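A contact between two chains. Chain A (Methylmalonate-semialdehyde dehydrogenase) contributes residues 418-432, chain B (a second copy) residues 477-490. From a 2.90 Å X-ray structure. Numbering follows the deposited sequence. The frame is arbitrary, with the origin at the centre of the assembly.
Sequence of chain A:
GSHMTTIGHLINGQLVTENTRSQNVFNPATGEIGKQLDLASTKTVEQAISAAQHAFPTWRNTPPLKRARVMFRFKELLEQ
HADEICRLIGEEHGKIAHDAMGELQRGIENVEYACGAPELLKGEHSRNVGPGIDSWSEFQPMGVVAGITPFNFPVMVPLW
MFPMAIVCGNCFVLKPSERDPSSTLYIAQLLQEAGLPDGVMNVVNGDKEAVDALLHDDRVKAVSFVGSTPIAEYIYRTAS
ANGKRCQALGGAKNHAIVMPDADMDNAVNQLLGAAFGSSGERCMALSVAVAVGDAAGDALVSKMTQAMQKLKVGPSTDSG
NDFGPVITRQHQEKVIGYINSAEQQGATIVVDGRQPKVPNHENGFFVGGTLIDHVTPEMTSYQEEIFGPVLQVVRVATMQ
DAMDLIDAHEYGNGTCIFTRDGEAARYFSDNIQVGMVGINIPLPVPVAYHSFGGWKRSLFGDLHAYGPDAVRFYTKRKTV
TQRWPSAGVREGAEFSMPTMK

Chain A (418-432) FTRDGEAARYFSDNI
Chain B (477-490) RKTVTQRWPSAGVR

How do the two backbones lie? Chain A forms a helix from Gly A422 to Asn A431, and chain B an extended strand from Arg B477 that then becomes a loop. Their axes run nearly antiparallel, at 155°, and approach to 9.7 Å. CA atoms pair Arg A420 with Trp B484 at 7.0 Å and Ser A429 with Val B480 at 6.9 Å. Asp A421, chi1 t, caps the helix: its OD2 accepts from Ala A424 N at 3.0 Å.

How does Lys B478 meet the end of the helix? Its CA-to-CB bond points toward chain A, and rotamers t, t, m, t carry NZ to carbonyls near the helix C-terminus. NZ donates to Ser A429 O at 2.7 Å and Ile A432 O at 2.8 Å, and weakly to Asp A430 O at 3.0 Å. Ile A432 has left helical phi/psi (-72/135). Two residues along the strand, Val B480 (t) also points toward the helix, its CG2 4.0 Å from Ser A429 CB.

What does the indole of Trp B484 touch? With chi1 m and chi2 104°, the ring reaches the start of the helix, although its CA-to-CB bond points sideways. CH2 lies 3.7 Å from Ala A425 CB, an apolar contact, while CZ3 comes 3.3 Å from Arg A420 O. Within chain B, its NE1 gives a weak hydrogen bond to Gln B482 OE1 at 3.3 Å.

Why does Arg A420 bend? Its CA-to-CB bond points sideways, but chi angles m, t, p and -98° bring the guanidinium to the chain B loop. NE donates to Ser B486 OG at 2.7 Å and NH2 to Ser B486 O at 2.9 Å, so one serine (chi1 37°, p) accepts through both side chain and backbone. NH1 lies 3.4 Å from Val B489 CG1, near the guanidinium plane.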

# COMPACT_ATOMS: atom_id res chain seq x y z
N PHE A 418 -18.65 -23.79 -11.10
CA PHE A 418 -18.95 -24.73 -10.05
C PHE A 418 -18.03 -25.93 -10.22
O PHE A 418 -18.08 -26.61 -11.23
CB PHE A 418 -20.39 -25.15 -10.14
CG PHE A 418 -21.34 -24.04 -9.89
CD1 PHE A 418 -21.53 -23.55 -8.61
CD2 PHE A 418 -22.06 -23.49 -10.92
CE1 PHE A 418 -22.42 -22.53 -8.37
CE2 PHE A 418 -22.96 -22.47 -10.69
CZ PHE A 418 -23.14 -21.98 -9.42
N THR A 419 -17.16 -26.16 -9.24
CA THR A 419 -16.30 -27.35 -9.20
C THR A 419 -15.77 -27.61 -7.79
O THR A 419 -15.91 -26.78 -6.90
CB THR A 419 -15.13 -27.20 -10.19
OG1 THR A 419 -14.31 -28.38 -10.18
CG2 THR A 419 -14.27 -26.00 -9.87
N ARG A 420 -15.21 -28.79 -7.59
CA ARG A 420 -14.51 -29.14 -6.34
C ARG A 420 -13.01 -29.06 -6.54
O ARG A 420 -12.28 -28.90 -5.59
CB ARG A 420 -14.94 -30.53 -5.81
CG ARG A 420 -16.46 -30.64 -5.56
CD ARG A 420 -16.97 -31.84 -4.74
NE ARG A 420 -16.49 -31.72 -3.36
CZ ARG A 420 -15.42 -32.35 -2.85
NH1 ARG A 420 -14.70 -33.19 -3.60
NH2 ARG A 420 -15.06 -32.14 -1.58
N ASP A 421 -12.57 -29.15 -7.79
CA ASP A 421 -11.13 -29.24 -8.14
C ASP A 421 -10.39 -27.90 -8.14
O ASP A 421 -10.84 -26.92 -8.73
CB ASP A 421 -10.96 -29.90 -9.52
CG ASP A 421 -9.51 -30.05 -9.92
OD1 ASP A 421 -8.73 -30.59 -9.10
OD2 ASP A 421 -9.14 -29.61 -11.03
N GLY A 422 -9.21 -27.91 -7.52
CA GLY A 422 -8.39 -26.72 -7.38
C GLY A 422 -7.70 -26.26 -8.64
O GLY A 422 -7.55 -25.06 -8.88
N GLU A 423 -7.27 -27.24 -9.43
CA GLU A 423 -6.61 -26.99 -10.72
C GLU A 423 -7.54 -26.32 -11.72
O GLU A 423 -7.11 -25.46 -12.51
CB GLU A 423 -6.12 -28.32 -11.32
CG GLU A 423 -4.97 -28.22 -12.34
CD GLU A 423 -5.40 -28.03 -13.79
OE1 GLU A 423 -6.53 -28.41 -14.16
OE2 GLU A 423 -4.57 -27.54 -14.59
N ALA A 424 -8.81 -26.70 -11.68
CA ALA A 424 -9.78 -26.15 -12.61
C ALA A 424 -10.16 -24.74 -12.19
O ALA A 424 -10.22 -23.85 -13.04
CB ALA A 424 -11.01 -27.04 -12.72
N ALA A 425 -10.39 -24.55 -10.90
CA ALA A 425 -10.69 -23.22 -10.37
C ALA A 425 -9.63 -22.20 -10.78
O ALA A 425 -9.96 -21.20 -11.36
CB ALA A 425 -10.84 -23.24 -8.85
N ARG A 426 -8.35 -22.49 -10.54
CA ARG A 426 -7.28 -21.54 -10.86
C ARG A 426 -7.16 -21.25 -12.34
O ARG A 426 -7.02 -20.09 -12.74
CB ARG A 426 -5.90 -22.00 -10.37
CG ARG A 426 -4.94 -20.81 -10.26
CD ARG A 426 -3.48 -21.15 -10.43
NE ARG A 426 -2.97 -20.83 -11.76
CZ ARG A 426 -2.37 -19.68 -12.13
NH1 ARG A 426 -1.94 -19.55 -13.39
NH2 ARG A 426 -2.19 -18.67 -11.29
N TYR A 427 -7.18 -22.30 -13.15
CA TYR A 427 -7.06 -22.15 -14.59
C TYR A 427 -8.19 -21.28 -15.16
O TYR A 427 -7.95 -20.45 -16.04
CB TYR A 427 -7.04 -23.52 -15.27
CG TYR A 427 -6.86 -23.44 -16.76
CD1 TYR A 427 -5.58 -23.29 -17.31
CD2 TYR A 427 -7.94 -23.52 -17.62
CE1 TYR A 427 -5.39 -23.21 -18.69
CE2 TYR A 427 -7.76 -23.42 -19.00
CZ TYR A 427 -6.48 -23.28 -19.52
OH TYR A 427 -6.33 -23.21 -20.87
N PHE A 428 -9.41 -21.49 -14.65
CA PHE A 428 -10.56 -20.68 -15.03
C PHE A 428 -10.37 -19.22 -14.58
O PHE A 428 -10.39 -18.30 -15.39
CB PHE A 428 -11.83 -21.27 -14.41
CG PHE A 428 -13.07 -20.46 -14.67
CD1 PHE A 428 -13.67 -20.47 -15.91
CD2 PHE A 428 -13.65 -19.70 -13.67
CE1 PHE A 428 -14.81 -19.74 -16.16
CE2 PHE A 428 -14.79 -18.96 -13.91
CZ PHE A 428 -15.38 -18.98 -15.16
N SER A 429 -10.15 -19.03 -13.28
CA SER A 429 -10.01 -17.68 -12.73
C SER A 429 -8.83 -16.89 -13.31
O SER A 429 -8.90 -15.66 -13.46
CB SER A 429 -9.93 -17.72 -11.20
OG SER A 429 -8.70 -18.26 -10.75
N ASP A 430 -7.75 -17.60 -13.63
CA ASP A 430 -6.57 -16.97 -14.22
C ASP A 430 -6.83 -16.53 -15.64
O ASP A 430 -6.59 -15.37 -15.96
CB ASP A 430 -5.35 -17.89 -14.20
CG ASP A 430 -4.07 -17.15 -14.48
OD1 ASP A 430 -3.77 -16.18 -13.78
OD2 ASP A 430 -3.33 -17.50 -15.41
N ASN A 431 -7.35 -17.44 -16.46
CA ASN A 431 -7.45 -17.22 -17.92
C ASN A 431 -8.75 -16.67 -18.44
O ASN A 431 -8.78 -16.29 -19.60
CB ASN A 431 -7.18 -18.52 -18.67
CG ASN A 431 -5.80 -19.06 -18.41
OD1 ASN A 431 -5.63 -20.08 -17.75
ND2 ASN A 431 -4.80 -18.35 -18.91
N ILE A 432 -9.81 -16.67 -17.64
CA ILE A 432 -11.14 -16.22 -18.14
C ILE A 432 -11.18 -14.71 -18.36
O ILE A 432 -10.74 -13.95 -17.50
CB ILE A 432 -12.32 -16.69 -17.26
CG1 ILE A 432 -13.66 -16.51 -17.98
CG2 ILE A 432 -12.34 -16.00 -15.90
CD1 ILE A 432 -13.96 -17.60 -19.00
N ARG B 477 -8.12 -4.69 -13.74
CA ARG B 477 -8.48 -5.29 -12.46
C ARG B 477 -9.38 -6.49 -12.67
O ARG B 477 -10.38 -6.40 -13.40
CB ARG B 477 -9.21 -4.28 -11.57
CG ARG B 477 -9.71 -4.83 -10.23
CD ARG B 477 -10.50 -3.79 -9.41
NE ARG B 477 -9.66 -2.72 -8.86
CZ ARG B 477 -8.86 -2.85 -7.81
NH1 ARG B 477 -8.77 -4.01 -7.16
NH2 ARG B 477 -8.15 -1.82 -7.39
N LYS B 478 -9.01 -7.59 -12.02
CA LYS B 478 -9.85 -8.78 -11.90
C LYS B 478 -10.10 -8.98 -10.44
O LYS B 478 -9.19 -8.84 -9.66
CB LYS B 478 -9.19 -10.04 -12.51
CG LYS B 478 -10.09 -11.28 -12.45
CD LYS B 478 -9.45 -12.49 -13.10
CE LYS B 478 -9.65 -12.51 -14.62
NZ LYS B 478 -9.01 -13.69 -15.27
N THR B 479 -11.33 -9.29 -10.06
CA THR B 479 -11.59 -9.69 -8.69
C THR B 479 -12.17 -11.08 -8.69
O THR B 479 -13.18 -11.33 -9.34
CB THR B 479 -12.54 -8.71 -8.02
OG1 THR B 479 -12.10 -7.38 -8.32
CG2 THR B 479 -12.53 -8.89 -6.53
N VAL B 480 -11.51 -11.99 -7.97
CA VAL B 480 -12.02 -13.35 -7.78
C VAL B 480 -12.70 -13.46 -6.43
O VAL B 480 -12.23 -12.89 -5.45
CB VAL B 480 -10.90 -14.40 -7.84
CG1 VAL B 480 -11.49 -15.79 -7.77
CG2 VAL B 480 -10.10 -14.27 -9.13
N THR B 481 -13.81 -14.18 -6.37
CA THR B 481 -14.44 -14.52 -5.08
C THR B 481 -14.60 -16.06 -4.99
O THR B 481 -15.23 -16.69 -5.84
CB THR B 481 -15.74 -13.74 -4.91
OG1 THR B 481 -15.43 -12.34 -4.87
CG2 THR B 481 -16.46 -14.11 -3.65
N GLN B 482 -14.00 -16.64 -3.96
CA GLN B 482 -13.82 -18.10 -3.87
C GLN B 482 -14.57 -18.70 -2.69
O GLN B 482 -14.55 -18.18 -1.62
CB GLN B 482 -12.33 -18.41 -3.74
CG GLN B 482 -11.98 -19.87 -3.96
CD GLN B 482 -10.53 -20.16 -3.69
OE1 GLN B 482 -10.10 -20.15 -2.54
NE2 GLN B 482 -9.77 -20.44 -4.75
N ARG B 483 -15.21 -19.84 -2.91
CA ARG B 483 -15.95 -20.54 -1.88
C ARG B 483 -15.85 -22.00 -2.22
O ARG B 483 -15.81 -22.36 -3.40
CB ARG B 483 -17.41 -20.09 -1.93
CG ARG B 483 -18.36 -20.83 -1.02
CD ARG B 483 -19.70 -20.12 -0.91
NE ARG B 483 -20.53 -20.84 0.04
CZ ARG B 483 -21.43 -21.78 -0.27
NH1 ARG B 483 -22.10 -22.40 0.70
NH2 ARG B 483 -21.66 -22.09 -1.54
N TRP B 484 -15.81 -22.85 -1.21
CA TRP B 484 -15.77 -24.30 -1.41
C TRP B 484 -16.85 -24.97 -0.56
O TRP B 484 -16.61 -25.30 0.60
CB TRP B 484 -14.42 -24.85 -1.03
CG TRP B 484 -13.27 -24.30 -1.82
CD1 TRP B 484 -12.36 -23.39 -1.39
CD2 TRP B 484 -12.90 -24.65 -3.16
NE1 TRP B 484 -11.44 -23.13 -2.38
CE2 TRP B 484 -11.73 -23.90 -3.48
CE3 TRP B 484 -13.43 -25.51 -4.14
CZ2 TRP B 484 -11.09 -23.99 -4.71
CZ3 TRP B 484 -12.80 -25.60 -5.36
CH2 TRP B 484 -11.63 -24.84 -5.64
N PRO B 485 -18.04 -25.20 -1.14
CA PRO B 485 -19.19 -25.69 -0.39
C PRO B 485 -19.07 -27.10 0.18
O PRO B 485 -19.72 -27.40 1.18
CB PRO B 485 -20.30 -25.68 -1.43
CG PRO B 485 -19.59 -25.98 -2.70
CD PRO B 485 -18.30 -25.23 -2.60
N SER B 486 -18.26 -27.94 -0.46
CA SER B 486 -18.19 -29.36 -0.14
C SER B 486 -16.86 -29.83 0.46
O SER B 486 -15.82 -29.72 -0.18
CB SER B 486 -18.50 -30.18 -1.39
OG SER B 486 -17.94 -29.56 -2.55
N ALA B 487 -16.92 -30.41 1.66
CA ALA B 487 -15.76 -30.86 2.39
C ALA B 487 -15.65 -32.39 2.44
O ALA B 487 -15.14 -32.95 3.40
CB ALA B 487 -15.82 -30.30 3.79
N GLY B 488 -16.13 -33.06 1.40
CA GLY B 488 -16.04 -34.51 1.31
C GLY B 488 -14.66 -35.11 1.48
O GLY B 488 -14.44 -35.92 2.37
N VAL B 489 -13.72 -34.72 0.64
CA VAL B 489 -12.40 -35.38 0.65
C VAL B 489 -11.72 -35.18 1.99
O VAL B 489 -11.18 -36.12 2.54
CB VAL B 489 -11.46 -35.11 -0.60
CG1 VAL B 489 -12.10 -34.22 -1.63
CG2 VAL B 489 -10.06 -34.63 -0.21
N ARG B 490 -11.83 -33.97 2.53
CA ARG B 490 -11.22 -33.63 3.84
C ARG B 490 -11.69 -34.53 4.98
O ARG B 490 -10.92 -34.86 5.89
CB ARG B 490 -11.52 -32.17 4.18
CG ARG B 490 -10.51 -31.49 5.11
CD ARG B 490 -11.05 -30.13 5.55
NE ARG B 490 -12.00 -30.27 6.66
CZ ARG B 490 -12.97 -29.42 6.95
NH1 ARG B 490 -13.20 -28.35 6.22
NH2 ARG B 490 -13.74 -29.67 8.00